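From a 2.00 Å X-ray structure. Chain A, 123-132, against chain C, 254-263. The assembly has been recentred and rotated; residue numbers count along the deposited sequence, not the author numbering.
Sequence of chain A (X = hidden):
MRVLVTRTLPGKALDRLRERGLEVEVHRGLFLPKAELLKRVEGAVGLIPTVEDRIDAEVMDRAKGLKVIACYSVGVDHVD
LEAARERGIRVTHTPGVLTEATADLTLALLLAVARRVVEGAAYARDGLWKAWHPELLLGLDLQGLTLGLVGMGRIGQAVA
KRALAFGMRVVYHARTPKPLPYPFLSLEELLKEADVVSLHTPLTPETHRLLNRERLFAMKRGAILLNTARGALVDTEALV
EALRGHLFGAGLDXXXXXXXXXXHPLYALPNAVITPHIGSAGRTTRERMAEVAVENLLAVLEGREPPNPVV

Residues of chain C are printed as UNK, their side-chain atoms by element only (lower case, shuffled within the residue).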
# COMPACT_ATOMS: atom_id res chain seq x y z
N TYR A 123 -4.28 -14.39 -5.42
CA TYR A 123 -3.50 -15.58 -5.76
C TYR A 123 -3.43 -16.53 -4.56
O TYR A 123 -3.60 -17.74 -4.70
CB TYR A 123 -2.09 -15.15 -6.18
CG TYR A 123 -1.14 -16.25 -6.60
CD1 TYR A 123 -1.04 -16.65 -7.93
CD2 TYR A 123 -0.27 -16.82 -5.67
CE1 TYR A 123 -0.09 -17.61 -8.34
CE2 TYR A 123 0.68 -17.78 -6.06
CZ TYR A 123 0.76 -18.16 -7.39
OH TYR A 123 1.71 -19.09 -7.77
N ALA A 124 -3.18 -15.98 -3.38
CA ALA A 124 -3.10 -16.78 -2.16
C ALA A 124 -4.49 -17.24 -1.74
O ALA A 124 -4.71 -18.41 -1.43
CB ALA A 124 -2.46 -15.97 -1.05
N ARG A 125 -5.43 -16.30 -1.73
CA ARG A 125 -6.81 -16.58 -1.33
C ARG A 125 -7.48 -17.68 -2.15
O ARG A 125 -8.21 -18.50 -1.60
CB ARG A 125 -7.63 -15.29 -1.43
CG ARG A 125 -9.03 -15.38 -0.84
CD ARG A 125 -9.81 -14.09 -1.06
NE ARG A 125 -9.06 -12.91 -0.63
CZ ARG A 125 -8.65 -11.94 -1.45
NH1 ARG A 125 -8.91 -12.02 -2.75
NH2 ARG A 125 -7.98 -10.90 -0.98
N ASP A 126 -7.22 -17.69 -3.45
CA ASP A 126 -7.83 -18.69 -4.34
C ASP A 126 -7.14 -20.04 -4.36
O ASP A 126 -7.52 -20.93 -5.12
CB ASP A 126 -7.92 -18.14 -5.77
CG ASP A 126 -8.65 -16.82 -5.84
OD1 ASP A 126 -9.52 -16.57 -4.99
OD2 ASP A 126 -8.35 -16.03 -6.76
N GLY A 127 -6.11 -20.21 -3.53
CA GLY A 127 -5.40 -21.47 -3.47
C GLY A 127 -4.36 -21.75 -4.54
O GLY A 127 -3.93 -22.89 -4.71
N LEU A 128 -3.94 -20.72 -5.27
CA LEU A 128 -2.94 -20.90 -6.31
C LEU A 128 -1.51 -20.88 -5.78
O LEU A 128 -0.57 -21.27 -6.47
CB LEU A 128 -3.11 -19.83 -7.39
CG LEU A 128 -4.45 -19.86 -8.13
CD1 LEU A 128 -4.50 -18.73 -9.15
CD2 LEU A 128 -4.63 -21.21 -8.81
N TRP A 129 -1.35 -20.42 -4.54
CA TRP A 129 -0.04 -20.32 -3.90
C TRP A 129 0.45 -21.71 -3.47
O TRP A 129 -0.09 -22.31 -2.54
CB TRP A 129 -0.16 -19.38 -2.69
CG TRP A 129 1.10 -19.12 -1.92
CD1 TRP A 129 2.39 -19.24 -2.36
CD2 TRP A 129 1.17 -18.59 -0.60
NE1 TRP A 129 3.26 -18.82 -1.39
CE2 TRP A 129 2.54 -18.41 -0.29
CE3 TRP A 129 0.22 -18.24 0.37
CZ2 TRP A 129 2.98 -17.90 0.93
CZ3 TRP A 129 0.65 -17.73 1.59
CH2 TRP A 129 2.02 -17.56 1.86
N LYS A 130 1.48 -22.21 -4.15
CA LYS A 130 2.03 -23.54 -3.88
C LYS A 130 3.45 -23.50 -3.32
O LYS A 130 3.86 -24.40 -2.59
CB LYS A 130 2.04 -24.38 -5.16
CG LYS A 130 0.72 -24.40 -5.91
CD LYS A 130 -0.38 -25.08 -5.10
CE LYS A 130 -1.71 -25.04 -5.86
NZ LYS A 130 -2.80 -25.73 -5.11
N ALA A 131 4.19 -22.46 -3.68
CA ALA A 131 5.56 -22.31 -3.21
C ALA A 131 6.15 -20.95 -3.61
O ALA A 131 5.59 -20.24 -4.43
CB ALA A 131 6.42 -23.42 -3.79
N TRP A 132 7.28 -20.62 -3.01
CA TRP A 132 8.00 -19.39 -3.31
C TRP A 132 8.72 -19.68 -4.62
O TRP A 132 9.16 -20.80 -4.85
CB TRP A 132 9.03 -19.11 -2.21
CG TRP A 132 9.79 -17.83 -2.36
CD1 TRP A 132 9.52 -16.64 -1.76
CD2 TRP A 132 10.97 -17.62 -3.15
NE1 TRP A 132 10.45 -15.69 -2.11
CE2 TRP A 132 11.36 -16.27 -2.97
CE3 TRP A 132 11.74 -18.44 -3.99
CZ2 TRP A 132 12.48 -15.72 -3.60
CZ3 TRP A 132 12.86 -17.89 -4.61
CH2 TRP A 132 13.22 -16.54 -4.41
N UNK C 254 4.58 -13.44 4.87
CA UNK C 254 5.08 -14.76 5.25
C UNK C 254 4.13 -15.34 6.28
O UNK C 254 3.51 -14.61 7.06
c UNK C 254 6.50 -14.69 5.83
c UNK C 254 6.53 -13.75 7.05
c UNK C 254 7.46 -14.19 4.75
N UNK C 255 4.03 -16.66 6.29
CA UNK C 255 3.13 -17.33 7.21
C UNK C 255 3.68 -18.67 7.67
O UNK C 255 4.69 -19.15 7.15
c UNK C 255 1.19 -16.34 5.95
o UNK C 255 1.95 -18.56 5.48
c UNK C 255 1.77 -17.61 6.54
N UNK C 256 3.00 -19.27 8.63
CA UNK C 256 3.37 -20.58 9.14
C UNK C 256 2.07 -21.34 9.39
O UNK C 256 1.27 -20.95 10.24
o UNK C 256 5.12 -21.85 12.12
c UNK C 256 4.18 -20.43 10.44
o UNK C 256 4.84 -22.71 10.13
c UNK C 256 4.75 -21.76 10.93
N UNK C 257 1.82 -22.41 8.62
CA UNK C 257 2.68 -22.94 7.56
C UNK C 257 2.68 -22.03 6.32
O UNK C 257 1.87 -21.11 6.21
c UNK C 257 0.57 -23.19 8.72
c UNK C 257 0.59 -24.02 7.44
c UNK C 257 2.06 -24.30 7.26
N UNK C 258 3.61 -22.31 5.42
CA UNK C 258 3.75 -21.55 4.18
C UNK C 258 3.95 -22.56 3.06
O UNK C 258 4.84 -23.40 3.14
c UNK C 258 4.99 -19.58 3.14
c UNK C 258 4.96 -20.61 4.26
o UNK C 258 6.19 -17.89 4.32
o UNK C 258 6.98 -18.51 2.36
c UNK C 258 6.14 -18.59 3.29
N UNK C 259 3.10 -22.53 2.03
CA UNK C 259 1.97 -21.60 1.87
C UNK C 259 0.89 -21.86 2.91
O UNK C 259 0.80 -22.96 3.45
c UNK C 259 2.67 -22.45 -0.23
c UNK C 259 1.47 -21.90 0.46
c UNK C 259 3.25 -23.35 0.82
N UNK C 260 0.07 -20.85 3.18
CA UNK C 260 -1.02 -21.01 4.13
C UNK C 260 -2.20 -21.53 3.30
O UNK C 260 -2.67 -20.85 2.39
c UNK C 260 -1.69 -20.30 7.14
c UNK C 260 -2.36 -19.68 5.93
c UNK C 260 -2.82 -18.25 6.26
c UNK C 260 -1.38 -19.66 4.75
N UNK C 261 -2.69 -22.75 3.60
CA UNK C 261 -3.82 -23.36 2.89
C UNK C 261 -5.00 -22.39 2.78
O UNK C 261 -5.28 -21.65 3.72
c UNK C 261 -2.84 -24.96 4.33
c UNK C 261 -2.23 -23.62 4.70
c UNK C 261 -4.16 -24.58 3.76
N UNK C 262 -5.72 -22.40 1.65
CA UNK C 262 -6.86 -21.52 1.42
C UNK C 262 -8.05 -21.64 2.37
O UNK C 262 -8.87 -20.72 2.47
c UNK C 262 -5.54 -23.35 0.53
c UNK C 262 -7.23 -21.81 -0.04
c UNK C 262 -6.87 -23.25 -0.19
N UNK C 263 -8.16 -22.77 3.06
CA UNK C 263 -9.26 -22.95 4.00
C UNK C 263 -8.94 -22.41 5.38
O UNK C 263 -9.77 -22.45 6.28
O HOH W 1 -3.32 -20.46 -0.33
O HOH W 2 -9.39 -18.72 0.73
O HOH W 3 6.04 -19.10 -0.14

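Position 254 carries three side-chain carbons, one bonded to CA and forking into two. Its CA-to-CB bond points away from chain A, and nothing there comes within contact distance. The beta fork makes it Val C254.

Position 255 also forks at its first carbon, but into one oxygen and one carbon; its CA-to-CB bond points toward chain A, and the oxygen comes up to the indole of Trp A129. This is Thr C255, with OG1 3.8 Å from CH2 of Trp A129. That hydroxyl is already committed within its own chain, donating to the backbone O of position 257 at 2.7 Å.

Position 256 has two carbons, the second bearing two oxygens, and lies out of reach of chain A: a short carboxylate, Asp C256.

Position 257 has three carbons closing a ring onto the backbone N. A cis peptide bond precedes it, and the ring stays clear of chain A. It is Pro C257.

Position 258 has three carbons in a row, the third carrying two oxygens, and its chain runs close to the indole of Trp A129. One carbon more than the aspartate makes it Glu C258. Its CG sits 3.4 Å from CZ2 of Trp A129. One carboxylate oxygen, OE1, accepts from N of Thr C255 at 3.2 Å; the other, OE2, takes a hydrogen bond from water 3 at 2.7 Å, and NE1 of Trp A129 donates to the same water at 3.1 Å. The indole N-H and the acid thus meet through a shared water.

Position 259 again closes three carbons onto N, with a cis peptide bond before it. Its CB lies 3.6 Å from the centroid of the five-membered ring of Trp A129 and only 15° off the normal, a CH-pi contact over the face. This is Pro C259. The same pyrrolidine reaches the backbone beyond, with CG 3.3 Å from O of Lys A130.

Position 260 has four carbons, forked at the second. Its CB is 4.2 Å from CZ3 of Trp A129, while the end of the side chain leads away. The fork makes it Leu C260. Its backbone O accepts from water 1 at 2.8 Å, and that water also donates to O of Ala A124 at 2.7 Å.

Position 261 is a third ring closed onto N, pointing away from chain A: Pro C261.

Position 262 repeats the ring but points toward chain A. Its CB packs 3.8 Å from O of Arg A125 and 3.9 Å from CA of Gly A127. This is Pro C262. An ideal CB on Gly A127 would be tight against CG of Pro C262, at 3.4 Å, though the positive phi there already calls for glycine.

Position 263 has no side-chain atoms and lies outside the contact: Gly C263.

The rule here is shape first, polarity by water. No direct hydrogen bond crosses between the stretches. Trp A129 contributes the largest covered area, with Pro C259 over its face, while Pro C262 meets the helix end. Three waters join the two sides; water 2 donates to O of Arg A125 at 2.6 Å and to O of Pro C262 at 2.7 Å, pairing two acceptors that could not bond each other.

Chain C 254-263: VTDPEPLPPG
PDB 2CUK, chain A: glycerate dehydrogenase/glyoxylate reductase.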